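Local coordinates for AB hydrolase-1 domain-containing protein (Streptococcus mutans, PDB 4L9A), which probably acts as a carboxylesterase of the alpha/beta hydrolase fold, hydrolysing ester bonds in substrates that remain to be defined, at residues 33-47 against 62-76. Residues are numbered along the deposited sequence; the frame is centred on the assembly and turned at random.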
# COMPACT_ATOMS: atom_id res chain seq x y z
N ILE A 33 -14.66 1.09 -7.93
CA ILE A 33 -13.28 1.19 -7.46
C ILE A 33 -12.36 1.03 -8.66
O ILE A 33 -12.50 0.09 -9.42
CB ILE A 33 -12.97 0.13 -6.40
CG1 ILE A 33 -13.87 0.34 -5.18
CG2 ILE A 33 -11.48 0.17 -5.98
CD1 ILE A 33 -13.52 1.61 -4.34
N TYR A 34 -11.43 1.95 -8.83
CA TYR A 34 -10.47 1.89 -9.93
C TYR A 34 -9.40 0.81 -9.72
O TYR A 34 -8.73 0.75 -8.68
CB TYR A 34 -9.81 3.24 -10.10
CG TYR A 34 -8.81 3.35 -11.22
CD1 TYR A 34 -9.22 3.64 -12.52
CD2 TYR A 34 -7.44 3.23 -10.98
CE1 TYR A 34 -8.32 3.77 -13.55
CE2 TYR A 34 -6.51 3.37 -12.01
CZ TYR A 34 -6.96 3.64 -13.29
OH TYR A 34 -6.07 3.78 -14.32
N THR A 35 -9.25 -0.04 -10.73
CA THR A 35 -8.24 -1.09 -10.70
C THR A 35 -7.44 -1.11 -11.99
O THR A 35 -7.92 -0.66 -13.03
CB THR A 35 -8.88 -2.49 -10.54
OG1 THR A 35 -9.65 -2.79 -11.70
CG2 THR A 35 -9.78 -2.56 -9.31
N CYS A 36 -6.22 -1.64 -11.90
CA CYS A 36 -5.42 -1.96 -13.07
C CYS A 36 -4.99 -3.40 -12.94
O CYS A 36 -4.58 -3.83 -11.86
CB CYS A 36 -4.19 -1.06 -13.15
SG CYS A 36 -4.57 0.69 -13.27
N HIS A 37 -5.05 -4.16 -14.03
CA HIS A 37 -4.95 -5.61 -13.92
C HIS A 37 -4.23 -6.28 -15.08
O HIS A 37 -4.37 -5.88 -16.24
CB HIS A 37 -6.36 -6.20 -13.78
CG HIS A 37 -6.40 -7.70 -13.85
ND1 HIS A 37 -6.70 -8.38 -15.01
CD2 HIS A 37 -6.18 -8.64 -12.90
CE1 HIS A 37 -6.67 -9.68 -14.78
NE2 HIS A 37 -6.36 -9.86 -13.51
N ARG A 38 -3.45 -7.31 -14.76
CA ARG A 38 -2.78 -8.13 -15.75
C ARG A 38 -3.01 -9.58 -15.35
O ARG A 38 -2.87 -9.93 -14.18
CB ARG A 38 -1.27 -7.85 -15.75
CG ARG A 38 -0.50 -8.59 -16.81
CD ARG A 38 0.91 -8.05 -16.92
NE ARG A 38 1.83 -8.67 -15.98
CZ ARG A 38 2.99 -8.13 -15.61
NH1 ARG A 38 3.35 -6.95 -16.10
NH2 ARG A 38 3.79 -8.76 -14.75
N GLU A 39 -3.37 -10.41 -16.31
CA GLU A 39 -3.57 -11.83 -16.05
C GLU A 39 -2.28 -12.49 -15.62
O GLU A 39 -1.19 -12.04 -15.96
CB GLU A 39 -4.11 -12.55 -17.29
CG GLU A 39 -5.62 -12.53 -17.40
CD GLU A 39 -6.29 -13.21 -16.23
OE1 GLU A 39 -5.61 -13.97 -15.50
OE2 GLU A 39 -7.50 -12.99 -16.02
N GLY A 40 -2.41 -13.59 -14.88
CA GLY A 40 -1.25 -14.34 -14.44
C GLY A 40 -1.38 -14.81 -13.01
O GLY A 40 -2.02 -14.15 -12.19
N ASN A 41 -0.77 -15.95 -12.72
CA ASN A 41 -0.85 -16.60 -11.42
C ASN A 41 0.56 -16.98 -10.95
O ASN A 41 1.29 -17.62 -11.70
CB ASN A 41 -1.73 -17.85 -11.55
CG ASN A 41 -2.27 -18.33 -10.23
OD1 ASN A 41 -2.86 -17.57 -9.46
ND2 ASN A 41 -2.08 -19.62 -9.94
N PRO A 42 0.95 -16.57 -9.73
CA PRO A 42 0.17 -15.79 -8.76
C PRO A 42 0.04 -14.33 -9.16
O PRO A 42 0.73 -13.85 -10.05
CB PRO A 42 1.01 -15.89 -7.48
CG PRO A 42 2.41 -16.03 -7.97
CD PRO A 42 2.28 -16.91 -9.20
N CYS A 43 -0.86 -13.63 -8.49
CA CYS A 43 -1.08 -12.22 -8.78
C CYS A 43 -0.49 -11.35 -7.68
O CYS A 43 -0.75 -11.56 -6.49
CB CYS A 43 -2.58 -11.95 -8.93
SG CYS A 43 -3.00 -10.25 -9.35
N PHE A 44 0.33 -10.37 -8.08
CA PHE A 44 0.78 -9.34 -7.15
C PHE A 44 -0.27 -8.26 -6.98
O PHE A 44 -0.57 -7.51 -7.93
CB PHE A 44 2.12 -8.74 -7.59
CG PHE A 44 3.31 -9.41 -6.95
CD1 PHE A 44 4.08 -8.75 -6.00
CD2 PHE A 44 3.64 -10.72 -7.28
CE1 PHE A 44 5.17 -9.38 -5.41
CE2 PHE A 44 4.73 -11.34 -6.70
CZ PHE A 44 5.50 -10.67 -5.76
N VAL A 45 -0.82 -8.19 -5.78
CA VAL A 45 -1.85 -7.23 -5.44
C VAL A 45 -1.22 -6.05 -4.69
O VAL A 45 -0.54 -6.24 -3.68
CB VAL A 45 -2.92 -7.88 -4.54
CG1 VAL A 45 -3.94 -6.84 -4.09
CG2 VAL A 45 -3.60 -9.06 -5.26
N PHE A 46 -1.45 -4.84 -5.19
CA PHE A 46 -0.85 -3.64 -4.60
C PHE A 46 -1.86 -2.74 -3.91
O PHE A 46 -2.93 -2.44 -4.46
CB PHE A 46 -0.12 -2.82 -5.68
CG PHE A 46 1.02 -3.55 -6.32
CD1 PHE A 46 2.31 -3.43 -5.82
CD2 PHE A 46 0.80 -4.37 -7.42
CE1 PHE A 46 3.36 -4.10 -6.41
CE2 PHE A 46 1.85 -5.05 -8.02
CZ PHE A 46 3.13 -4.93 -7.51
N LEU A 47 -1.50 -2.29 -2.71
CA LEU A 47 -2.28 -1.31 -1.99
C LEU A 47 -1.36 -0.18 -1.54
O LEU A 47 -0.26 -0.42 -1.03
CB LEU A 47 -2.95 -1.93 -0.76
CG LEU A 47 -3.94 -3.07 -0.94
CD1 LEU A 47 -4.31 -3.67 0.43
CD2 LEU A 47 -5.20 -2.62 -1.72
N ILE A 62 8.17 -1.15 -9.07
CA ILE A 62 8.10 -2.58 -8.76
C ILE A 62 7.40 -3.35 -9.89
O ILE A 62 7.89 -4.38 -10.38
CB ILE A 62 7.40 -2.84 -7.41
CG1 ILE A 62 8.25 -2.27 -6.26
CG2 ILE A 62 7.19 -4.34 -7.23
CD1 ILE A 62 7.58 -2.34 -4.88
N ILE A 63 6.25 -2.83 -10.31
CA ILE A 63 5.46 -3.46 -11.38
C ILE A 63 6.30 -3.68 -12.63
O ILE A 63 6.36 -4.79 -13.15
CB ILE A 63 4.19 -2.63 -11.69
CG1 ILE A 63 3.23 -2.71 -10.50
CG2 ILE A 63 3.47 -3.16 -12.95
CD1 ILE A 63 2.21 -1.60 -10.44
N ASP A 64 6.98 -2.64 -13.09
CA ASP A 64 7.80 -2.76 -14.29
C ASP A 64 8.86 -3.85 -14.20
O ASP A 64 9.31 -4.36 -15.22
CB ASP A 64 8.48 -1.43 -14.63
CG ASP A 64 7.50 -0.38 -15.08
OD1 ASP A 64 6.34 -0.74 -15.38
OD2 ASP A 64 7.88 0.81 -15.12
N LYS A 65 9.27 -4.20 -12.98
CA LYS A 65 10.34 -5.18 -12.81
C LYS A 65 9.87 -6.64 -12.64
O LYS A 65 10.69 -7.56 -12.65
CB LYS A 65 11.25 -4.78 -11.65
CG LYS A 65 12.01 -3.48 -11.85
CD LYS A 65 13.00 -3.27 -10.69
CE LYS A 65 13.75 -1.96 -10.81
NZ LYS A 65 12.82 -0.80 -10.81
N LEU A 66 8.57 -6.85 -12.47
CA LEU A 66 8.07 -8.21 -12.31
C LEU A 66 7.98 -8.90 -13.68
O LEU A 66 7.74 -8.25 -14.69
CB LEU A 66 6.70 -8.21 -11.61
CG LEU A 66 6.69 -7.82 -10.12
CD1 LEU A 66 5.27 -7.56 -9.61
CD2 LEU A 66 7.38 -8.89 -9.28
N PRO A 67 8.21 -10.23 -13.71
CA PRO A 67 8.13 -11.00 -14.96
C PRO A 67 6.73 -10.93 -15.53
O PRO A 67 5.76 -10.95 -14.77
CB PRO A 67 8.42 -12.44 -14.50
CG PRO A 67 9.03 -12.32 -13.15
CD PRO A 67 8.45 -11.09 -12.54
N ASP A 68 6.61 -10.85 -16.85
CA ASP A 68 5.31 -10.68 -17.48
C ASP A 68 4.34 -11.81 -17.13
O ASP A 68 3.13 -11.65 -17.25
CB ASP A 68 5.46 -10.54 -18.99
CG ASP A 68 6.26 -9.32 -19.38
OD1 ASP A 68 7.49 -9.44 -19.55
OD2 ASP A 68 5.65 -8.23 -19.51
N SER A 69 4.89 -12.93 -16.70
CA SER A 69 4.08 -14.10 -16.38
C SER A 69 3.30 -13.91 -15.07
O SER A 69 2.31 -14.59 -14.82
CB SER A 69 4.95 -15.35 -16.31
OG SER A 69 6.13 -15.11 -15.56
N ILE A 70 3.77 -12.98 -14.25
CA ILE A 70 3.16 -12.74 -12.94
C ILE A 70 1.98 -11.80 -13.11
O ILE A 70 2.07 -10.82 -13.85
CB ILE A 70 4.19 -12.13 -11.95
CG1 ILE A 70 5.29 -13.14 -11.64
CG2 ILE A 70 3.51 -11.66 -10.69
CD1 ILE A 70 4.79 -14.38 -10.91
N GLY A 71 0.88 -12.10 -12.43
CA GLY A 71 -0.30 -11.26 -12.49
C GLY A 71 -0.10 -9.97 -11.72
O GLY A 71 0.74 -9.88 -10.83
N ILE A 72 -0.88 -8.95 -12.06
CA ILE A 72 -0.84 -7.67 -11.37
C ILE A 72 -2.27 -7.23 -11.09
O ILE A 72 -3.14 -7.33 -11.95
CB ILE A 72 -0.16 -6.57 -12.23
CG1 ILE A 72 1.26 -6.98 -12.65
CG2 ILE A 72 -0.15 -5.24 -11.50
CD1 ILE A 72 2.25 -7.09 -11.47
N LEU A 73 -2.53 -6.76 -9.87
CA LEU A 73 -3.78 -6.08 -9.57
C LEU A 73 -3.48 -4.89 -8.69
O LEU A 73 -3.01 -5.05 -7.57
CB LEU A 73 -4.76 -7.01 -8.83
CG LEU A 73 -6.06 -6.39 -8.33
CD1 LEU A 73 -6.91 -5.77 -9.49
CD2 LEU A 73 -6.88 -7.45 -7.60
N THR A 74 -3.73 -3.70 -9.21
CA THR A 74 -3.61 -2.51 -8.37
C THR A 74 -5.01 -2.00 -8.05
O THR A 74 -5.93 -2.08 -8.89
CB THR A 74 -2.78 -1.41 -9.04
OG1 THR A 74 -3.50 -0.85 -10.14
CG2 THR A 74 -1.43 -1.97 -9.54
N ILE A 75 -5.15 -1.45 -6.85
CA ILE A 75 -6.43 -0.97 -6.36
C ILE A 75 -6.29 0.43 -5.76
O ILE A 75 -5.44 0.65 -4.88
CB ILE A 75 -7.00 -1.92 -5.28
CG1 ILE A 75 -7.18 -3.33 -5.86
CG2 ILE A 75 -8.33 -1.40 -4.74
CD1 ILE A 75 -7.61 -4.37 -4.82
N ASP A 76 -7.10 1.38 -6.23
CA ASP A 76 -7.12 2.73 -5.66
C ASP A 76 -8.21 2.85 -4.59
O ASP A 76 -9.37 2.57 -4.85
CB ASP A 76 -7.36 3.79 -6.74
CG ASP A 76 -6.18 3.94 -7.70
OD1 ASP A 76 -5.27 3.07 -7.68
OD2 ASP A 76 -6.17 4.92 -8.48
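Arg-38 passes over Ile-72 to reach the turn before strand 71-75. CB lies against CB of Ile-72, its partner in an antiparallel hydrogen-bonded pair. CG stands anti to the backbone N, and the bend at chi3 (86°) brings the guanidinium round to the turn Pro-67 to Ile-70. There NE (3.0 Å) and NH2 (2.8 Å) of Arg-38 both donate to Ile-70 O, a side-on grip with the acceptor near the guanidinium plane. CZ of Arg-38 has Ile-72 CG1 centred over one face at 3.6 Å, while Asp-68 CA covers the opposite face near the rim. NH1 comes no nearer than 4.3 Å to Asp-68 OD2, well out of plane, so any attraction is probably one of charge alone, with no N-H aimed at the oxygen.

The directions and placing of the strands fit the 1-2-4-3 start of an alpha/beta hydrolase sheet: strand 71-75 runs antiparallel to 33-38 (178°) and parallel to 43-47 (16°), inserted between two strands consecutive in sequence. Cys-36 and Thr-74 exchange backbone bonds on one flank; on the other, Leu-73 N donates to Phe-44 O and Leu-73 O accepts from Phe-46 N.

On the sheet face bearing Phe-44 and Phe-46, residues 62-66 supply aliphatic cover. Leu-66 CD1 sits over the Phe-44 ring, 4.2 Å from its centroid, a CH-pi contact. Ile-63 CG1 does likewise for Phe-46 at 4.1 Å, and Leu-66 CD1 also meets that ring's edge. Beyond Ile-75, Asp-76 N donates to Tyr-34 O (3.0 Å), while the Asp-76 carboxylate is hydrogen-bonded to Ser-54 OG and Thr-55 N.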